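Local coordinates for putative sugar binding protein (Salmonella enterica subsp. enterica serovar Typhimurium, PDB 3KNZ) that probably binds sugar or related carbohydrate derivatives through a SIS-type fold and forms a two-chain assembly, at residues R227-A232 with E259-G264; G236-G241 with I276-Q281. All blocks are in the same frame, centred on the assembly; numbering follows the deposited sequence.

Contact 1: R227-A232 with E259-G264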
ATOM      1  N   ARG A 227      16.609  -6.731  -3.068  1.00 25.66           N
ATOM      2  CA  ARG A 227      15.727  -5.590  -3.195  1.00 26.01           C
ATOM      3  C   ARG A 227      15.527  -5.328  -4.687  1.00 26.27           C
ATOM      4  O   ARG A 227      16.488  -5.312  -5.461  1.00 26.19           O
ATOM      5  CB  ARG A 227      16.361  -4.373  -2.529  1.00 27.10           C
ATOM      6  CG  ARG A 227      16.883  -4.622  -1.114  1.00 28.40           C
ATOM      7  CD  ARG A 227      15.773  -4.796  -0.098  1.00 29.34           C
ATOM      8  NE  ARG A 227      16.307  -5.129   1.222  1.00 34.84           N
ATOM      9  CZ  ARG A 227      15.603  -5.120   2.356  1.00 37.26           C
ATOM     10  NH1 ARG A 227      14.328  -4.770   2.362  1.00 39.09           N
ATOM     11  NH2 ARG A 227      16.189  -5.440   3.502  1.00 38.84           N
ATOM     12  N   LEU A 228      14.276  -5.142  -5.087  1.00 26.35           N
ATOM     13  CA  LEU A 228      13.941  -4.885  -6.478  1.00 26.60           C
ATOM     14  C   LEU A 228      13.416  -3.474  -6.590  1.00 26.30           C
ATOM     15  O   LEU A 228      12.647  -3.044  -5.740  1.00 27.72           O
ATOM     16  CB  LEU A 228      12.832  -5.829  -6.944  1.00 26.51           C
ATOM     17  CG  LEU A 228      12.995  -7.294  -6.575  1.00 27.64           C
ATOM     18  CD1 LEU A 228      11.892  -8.104  -7.251  1.00 27.23           C
ATOM     19  CD2 LEU A 228      14.368  -7.789  -6.980  1.00 28.18           C
ATOM     20  N   THR A 229      13.814  -2.751  -7.626  1.00 25.68           N
ATOM     21  CA  THR A 229      13.305  -1.402  -7.821  1.00 25.74           C
ATOM     22  C   THR A 229      12.973  -1.175  -9.281  1.00 25.88           C
ATOM     23  O   THR A 229      13.412  -1.915 -10.157  1.00 25.67           O
ATOM     24  CB  THR A 229      14.302  -0.316  -7.371  1.00 26.07           C
ATOM     25  OG1 THR A 229      13.643   0.964  -7.333  1.00 28.83           O
ATOM     26  CG2 THR A 229      15.485  -0.252  -8.323  1.00 24.06           C
ATOM     27  N   GLY A 230      12.183  -0.144  -9.535  1.00 26.43           N
ATOM     28  CA  GLY A 230      11.812   0.204 -10.895  1.00 25.98           C
ATOM     29  C   GLY A 230      10.980   1.461 -10.909  1.00 24.84           C
ATOM     30  O   GLY A 230      10.545   1.935  -9.856  1.00 24.29           O
ATOM     31  N   PRO A 231      10.753   2.011 -12.107  1.00 24.42           N
ATOM     32  CA  PRO A 231       9.945   3.220 -12.212  1.00 23.97           C
ATOM     33  C   PRO A 231       8.504   2.942 -11.814  1.00 23.29           C
ATOM     34  O   PRO A 231       8.088   1.786 -11.772  1.00 22.84           O
ATOM     35  CB  PRO A 231      10.035   3.585 -13.699  1.00 23.36           C
ATOM     36  CG  PRO A 231      10.343   2.305 -14.387  1.00 24.79           C
ATOM     37  CD  PRO A 231      11.189   1.514 -13.424  1.00 25.18           C
ATOM     38  N   ALA A 232       7.769   4.005 -11.504  1.00 23.86           N
ATOM     39  CA  ALA A 232       6.368   3.910 -11.111  1.00 23.83           C
ATOM     40  C   ALA A 232       5.576   2.991 -12.035  1.00 24.39           C
ATOM     41  O   ALA A 232       4.797   2.156 -11.575  1.00 24.76           O
ATOM     42  CB  ALA A 232       5.746   5.284 -11.107  1.00 22.54           C
ATOM     43  N   GLU A 259      11.963   6.204  -6.627  1.00 24.56           N
ATOM     44  CA  GLU A 259      12.157   7.373  -5.757  1.00 24.45           C
ATOM     45  C   GLU A 259      11.849   7.081  -4.295  1.00 24.15           C
ATOM     46  O   GLU A 259      12.493   7.624  -3.403  1.00 24.23           O
ATOM     47  CB  GLU A 259      11.332   8.559  -6.250  1.00 24.64           C
ATOM     48  CG  GLU A 259      11.705   9.025  -7.660  1.00 23.45           C
ATOM     49  CD  GLU A 259      13.113   9.589  -7.757  1.00 25.80           C
ATOM     50  OE1 GLU A 259      13.715   9.907  -6.705  1.00 25.59           O
ATOM     51  OE2 GLU A 259      13.614   9.719  -8.898  1.00 24.01           O
ATOM     52  N   GLU A 260      10.861   6.235  -4.044  1.00 23.83           N
ATOM     53  CA  GLU A 260      10.569   5.841  -2.676  1.00 24.18           C
ATOM     54  C   GLU A 260      11.815   5.152  -2.128  1.00 24.58           C
ATOM     55  O   GLU A 260      12.199   5.360  -0.976  1.00 25.19           O
ATOM     56  CB  GLU A 260       9.369   4.894  -2.622  1.00 23.96           C
ATOM     57  CG  GLU A 260       8.080   5.552  -3.023  1.00 26.38           C
ATOM     58  CD  GLU A 260       7.761   6.729  -2.146  1.00 29.17           C
ATOM     59  OE1 GLU A 260       7.699   6.541  -0.916  1.00 30.34           O
ATOM     60  OE2 GLU A 260       7.565   7.838  -2.684  1.00 34.18           O
ATOM     61  N   PHE A 261      12.443   4.344  -2.983  1.00 24.44           N
ATOM     62  CA  PHE A 261      13.653   3.618  -2.649  1.00 24.49           C
ATOM     63  C   PHE A 261      14.793   4.574  -2.298  1.00 25.30           C
ATOM     64  O   PHE A 261      15.431   4.420  -1.261  1.00 24.90           O
ATOM     65  CB  PHE A 261      14.053   2.702  -3.801  1.00 23.98           C
ATOM     66  CG  PHE A 261      15.266   1.884  -3.519  1.00 24.05           C
ATOM     67  CD1 PHE A 261      15.191   0.774  -2.703  1.00 25.17           C
ATOM     68  CD2 PHE A 261      16.484   2.225  -4.066  1.00 25.15           C
ATOM     69  CE1 PHE A 261      16.308   0.018  -2.437  1.00 25.54           C
ATOM     70  CE2 PHE A 261      17.596   1.474  -3.803  1.00 25.58           C
ATOM     71  CZ  PHE A 261      17.507   0.366  -2.984  1.00 25.52           C
ATOM     72  N   ILE A 262      15.049   5.558  -3.154  1.00 25.93           N
ATOM     73  CA  ILE A 262      16.088   6.538  -2.865  1.00 26.54           C
ATOM     74  C   ILE A 262      15.788   7.261  -1.546  1.00 27.38           C
ATOM     75  O   ILE A 262      16.657   7.401  -0.679  1.00 26.99           O
ATOM     76  CB  ILE A 262      16.190   7.602  -3.975  1.00 26.76           C
ATOM     77  CG1 ILE A 262      16.693   6.981  -5.284  1.00 26.96           C
ATOM     78  CG2 ILE A 262      17.111   8.732  -3.540  1.00 25.59           C
ATOM     79  CD1 ILE A 262      18.028   6.280  -5.169  1.00 27.55           C
ATOM     80  N   HIS A 263      14.541   7.697  -1.400  1.00 27.63           N
ATOM     81  CA  HIS A 263      14.120   8.451  -0.232  1.00 28.07           C
ATOM     82  C   HIS A 263      14.255   7.676   1.095  1.00 27.89           C
ATOM     83  O   HIS A 263      14.521   8.283   2.136  1.00 27.30           O
ATOM     84  CB  HIS A 263      12.693   8.957  -0.442  1.00 28.28           C
ATOM     85  CG  HIS A 263      12.213   9.878   0.635  1.00 31.01           C
ATOM     86  ND1 HIS A 263      11.205   9.538   1.513  1.00 32.66           N
ATOM     87  CD2 HIS A 263      12.619  11.119   0.991  1.00 32.33           C
ATOM     88  CE1 HIS A 263      10.999  10.536   2.352  1.00 33.41           C
ATOM     89  NE2 HIS A 263      11.847  11.506   2.059  1.00 33.19           N
ATOM     90  N   GLY A 264      14.091   6.352   1.059  1.00 27.10           N
ATOM     91  CA  GLY A 264      14.236   5.524   2.266  1.00 26.37           C
ATOM     92  C   GLY A 264      15.350   4.489   2.148  1.00 26.19           C
ATOM     93  O   GLY A 264      15.260   3.410   2.737  1.00 25.48           O
TER
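F261 packs against T229 and R227 where the short helix 258-263 lies over one face of the second parallel sheet of this SIS-type alpha/beta fold. T229 and F261 are the register pair, their CA atoms 7.2 Å apart, and F261 buries the largest area of the three residues. CG of F261 is anti to the backbone N (chi1 -178°), which carries the ring from the helix toward strand 225-230. The ring lies oblique to both partners. R227 meets it through the base of its side chain, CB lying 4.4 Å from CE1 of F261, while the guanidinium turns away to a salt bridge with D225; a bound imidazole, probably from the crystallisation liquor, lies about 3 Å from the R227 side chain. The rest of the pocket comes from L275 of the adjacent strand, F269, L289 of helix 284-296 and Y256, whose ring meets that of F261 with the planes at about 60°. No hydrogen bond joins the two segments, so the contact rests on van der Waals packing round the ring. The helix also reaches the dimer partner, E260 OE1 bonding to S58 OG of the second subunit. The T229 and F261 side chains cross at about a right angle, with OG1 of T229 4.0 Å from CB of F261; that same hydroxyl makes a weak hydrogen bond to the backbone O of Y256.

Contact 2: G236-G241 with I276-Q281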
ATOM      1  N   GLY A 236       3.778  -2.534  -9.928  1.00 24.23           N
ATOM      2  CA  GLY A 236       3.091  -3.819  -9.781  1.00 23.77           C
ATOM      3  C   GLY A 236       4.025  -4.980 -10.081  1.00 23.92           C
ATOM      4  O   GLY A 236       3.955  -6.030  -9.433  1.00 24.39           O
ATOM      5  N   THR A 237       4.912  -4.769 -11.055  1.00 22.99           N
ATOM      6  CA  THR A 237       5.893  -5.760 -11.484  1.00 23.02           C
ATOM      7  C   THR A 237       6.907  -6.138 -10.410  1.00 23.17           C
ATOM      8  O   THR A 237       7.144  -7.319 -10.177  1.00 23.13           O
ATOM      9  CB  THR A 237       6.680  -5.249 -12.693  1.00 22.96           C
ATOM     10  OG1 THR A 237       5.764  -4.871 -13.728  1.00 21.50           O
ATOM     11  CG2 THR A 237       7.651  -6.318 -13.197  1.00 21.33           C
ATOM     12  N   VAL A 238       7.524  -5.142  -9.778  1.00 24.21           N
ATOM     13  CA  VAL A 238       8.516  -5.406  -8.715  1.00 24.97           C
ATOM     14  C   VAL A 238       7.847  -5.905  -7.432  1.00 24.56           C
ATOM     15  O   VAL A 238       8.465  -6.633  -6.663  1.00 24.08           O
ATOM     16  CB  VAL A 238       9.439  -4.182  -8.411  1.00 25.36           C
ATOM     17  CG1 VAL A 238      10.255  -3.809  -9.664  1.00 24.50           C
ATOM     18  CG2 VAL A 238       8.646  -2.996  -7.909  1.00 22.63           C
ATOM     19  N   GLN A 239       6.589  -5.529  -7.216  1.00 24.17           N
ATOM     20  CA  GLN A 239       5.839  -6.012  -6.055  1.00 24.70           C
ATOM     21  C   GLN A 239       5.553  -7.507  -6.189  1.00 24.91           C
ATOM     22  O   GLN A 239       5.777  -8.282  -5.251  1.00 25.06           O
ATOM     23  CB  GLN A 239       4.531  -5.235  -5.900  1.00 24.67           C
ATOM     24  CG  GLN A 239       4.723  -3.845  -5.357  1.00 24.81           C
ATOM     25  CD  GLN A 239       4.964  -3.858  -3.866  1.00 26.90           C
ATOM     26  OE1 GLN A 239       4.060  -4.170  -3.090  1.00 28.14           O
ATOM     27  NE2 GLN A 239       6.170  -3.498  -3.454  1.00 23.56           N
ATOM     28  N   GLU A 240       5.064  -7.900  -7.365  1.00 25.07           N
ATOM     29  CA  GLU A 240       4.745  -9.297  -7.653  1.00 24.75           C
ATOM     30  C   GLU A 240       6.005 -10.127  -7.725  1.00 24.69           C
ATOM     31  O   GLU A 240       6.036 -11.259  -7.246  1.00 25.71           O
ATOM     32  CB  GLU A 240       3.976  -9.421  -8.974  1.00 25.37           C
ATOM     33  CG  GLU A 240       3.722 -10.862  -9.452  1.00 25.07           C
ATOM     34  CD  GLU A 240       2.842 -11.672  -8.518  1.00 25.61           C
ATOM     35  OE1 GLU A 240       2.378 -11.123  -7.497  1.00 28.04           O
ATOM     36  OE2 GLU A 240       2.605 -12.861  -8.817  1.00 25.21           O
ATOM     37  N   GLY A 241       7.044  -9.581  -8.341  1.00 24.13           N
ATOM     38  CA  GLY A 241       8.307 -10.287  -8.420  1.00 23.93           C
ATOM     39  C   GLY A 241       8.873 -10.508  -7.028  1.00 23.71           C
ATOM     40  O   GLY A 241       9.447 -11.558  -6.734  1.00 24.55           O
ATOM     41  N   ILE A 276      18.173  -5.558  -7.815  1.00 22.45           N
ATOM     42  CA  ILE A 276      17.762  -5.891  -9.156  1.00 22.40           C
ATOM     43  C   ILE A 276      16.967  -4.667  -9.541  1.00 23.65           C
ATOM     44  O   ILE A 276      16.039  -4.267  -8.837  1.00 23.22           O
ATOM     45  CB  ILE A 276      16.913  -7.161  -9.250  1.00 23.00           C
ATOM     46  CG1 ILE A 276      17.741  -8.384  -8.816  1.00 22.83           C
ATOM     47  CG2 ILE A 276      16.430  -7.348 -10.682  1.00 21.01           C
ATOM     48  CD1 ILE A 276      16.988  -9.700  -8.821  1.00 19.02           C
HETATM   49  N   MSE A 277      17.358  -4.044 -10.639  1.00 24.91           N
HETATM   50  CA  MSE A 277      16.749  -2.804 -11.060  1.00 25.03           C
HETATM   51  C   MSE A 277      16.210  -2.979 -12.460  1.00 24.71           C
HETATM   52  O   MSE A 277      16.845  -3.618 -13.302  1.00 24.10           O
HETATM   53  CB  MSE A 277      17.821  -1.716 -11.045  1.00 26.06           C
HETATM   54  CG  MSE A 277      17.312  -0.294 -10.959  1.00 30.17           C
HETATM   55 SE   MSE A 277      18.797   0.970 -11.018  0.75 38.43          SE
HETATM   56  CE  MSE A 277      20.088  -0.015  -9.952  1.00 17.04           C
ATOM     57  N   LEU A 278      15.022  -2.430 -12.693  1.00 25.11           N
ATOM     58  CA  LEU A 278      14.388  -2.470 -14.005  1.00 24.58           C
ATOM     59  C   LEU A 278      14.627  -1.133 -14.694  1.00 25.03           C
ATOM     60  O   LEU A 278      14.244  -0.078 -14.168  1.00 25.31           O
ATOM     61  CB  LEU A 278      12.883  -2.726 -13.879  1.00 23.81           C
ATOM     62  CG  LEU A 278      12.486  -4.017 -13.157  1.00 23.41           C
ATOM     63  CD1 LEU A 278      10.959  -4.190 -13.121  1.00 18.75           C
ATOM     64  CD2 LEU A 278      13.148  -5.224 -13.818  1.00 22.95           C
ATOM     65  N   ASP A 279      15.280  -1.184 -15.853  1.00 25.20           N
ATOM     66  CA  ASP A 279      15.571   0.011 -16.633  1.00 25.87           C
ATOM     67  C   ASP A 279      14.916  -0.079 -18.007  1.00 26.51           C
ATOM     68  O   ASP A 279      15.579  -0.390 -18.991  1.00 25.42           O
ATOM     69  CB  ASP A 279      17.082   0.213 -16.811  1.00 25.57           C
ATOM     70  CG  ASP A 279      17.784   0.592 -15.522  1.00 26.53           C
ATOM     71  OD1 ASP A 279      18.154  -0.315 -14.746  1.00 28.10           O
ATOM     72  OD2 ASP A 279      18.020   1.803 -15.318  1.00 28.52           O
ATOM     73  N   PRO A 280      13.608   0.203 -18.082  1.00 27.69           N
ATOM     74  CA  PRO A 280      12.948   0.139 -19.387  1.00 28.03           C
ATOM     75  C   PRO A 280      13.534   1.122 -20.407  1.00 29.15           C
ATOM     76  O   PRO A 280      13.547   0.842 -21.601  1.00 29.10           O
ATOM     77  CB  PRO A 280      11.483   0.479 -19.073  1.00 27.55           C
ATOM     78  CG  PRO A 280      11.465   1.035 -17.682  1.00 26.92           C
ATOM     79  CD  PRO A 280      12.680   0.532 -16.983  1.00 27.66           C
ATOM     80  N   GLN A 281      14.037   2.253 -19.937  1.00 31.05           N
ATOM     81  CA  GLN A 281      14.608   3.251 -20.827  1.00 32.76           C
ATOM     82  C   GLN A 281      15.707   4.036 -20.122  1.00 32.67           C
ATOM     83  O   GLN A 281      15.813   3.998 -18.899  1.00 33.05           O
ATOM     84  CB  GLN A 281      13.504   4.178 -21.310  1.00 33.98           C
ATOM     85  CG  GLN A 281      12.690   4.777 -20.181  1.00 38.49           C
ATOM     86  CD  GLN A 281      11.483   5.525 -20.688  1.00 45.14           C
ATOM     87  OE1 GLN A 281      11.152   5.457 -21.874  1.00 50.88           O
ATOM     88  NE2 GLN A 281      10.811   6.246 -19.794  1.00 47.87           N
TER
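L278 reaches from the end of strand 273-278 to helix 235-249 and touches both V238 and T237 with one methyl group. Its CD1 lies 3.5 Å from CG1 of V238, the closest approach between the two segments, and 3.9 Å from CG2 of T237. The branch carbon follows behind, CG of L278 being 4.1 Å from CG1 of V238. An extended second torsion (chi2 -179°) projects CD1 away from the strand, which explains why this methyl does the touching while the CA atoms of V238 and L278 stay 8.4 Å apart. The V238 and L278 side chains slide past each other in opposite directions, whereas T237 comes in at a slant and presents its methyl, anti to the backbone N, instead of its hydroxyl. All three residues are buried, and no polar bond crosses the interface.

Further out, the two consecutive helical residues are set in place by regular backbone bonding on this turn, including G241 N to T237 O at 2.9 Å. V238 also rests on L228 of strand 225-230, and T237 on I330 of helix 326-339. On the strand side, L278 is backed by I303 and L234 and is joined by a backbone hydrogen bond to T229. Just past the strand, D279 forms a salt bridge with R302. Two residues beyond V238, the carboxylate of E240 hydrogen-bonds to H63 and T60, tying the helix to helix 59-76 beside the first sheet. A helix seated through aliphatic side chains on neighbouring parallel strands is the layered arrangement of the Rossmann-like alpha/beta/alpha fold found in SIS domains.

From the N terminus the segments come in the order 227-232, 236-241, 259-264, 276-281. Contact 1 closes a loop over 26 intervening residues that include helix 235-249 and strand 253-257; contact 2 starts within that loop and ends beyond it, spanning 34 residues, so the two cross. Their centres are 10 Å apart. Strands 225-230 and 273-278 are parallel neighbours, bridged by probable hydrogen bonds from I276 N to R227 O (2.9 Å) and from T229 N to I276 O (3.0 Å). T229 faces contact 1 while adjacent L228 faces V238 of contact 2, placing helices 258-263 and 235-249 on opposite faces of one sheet.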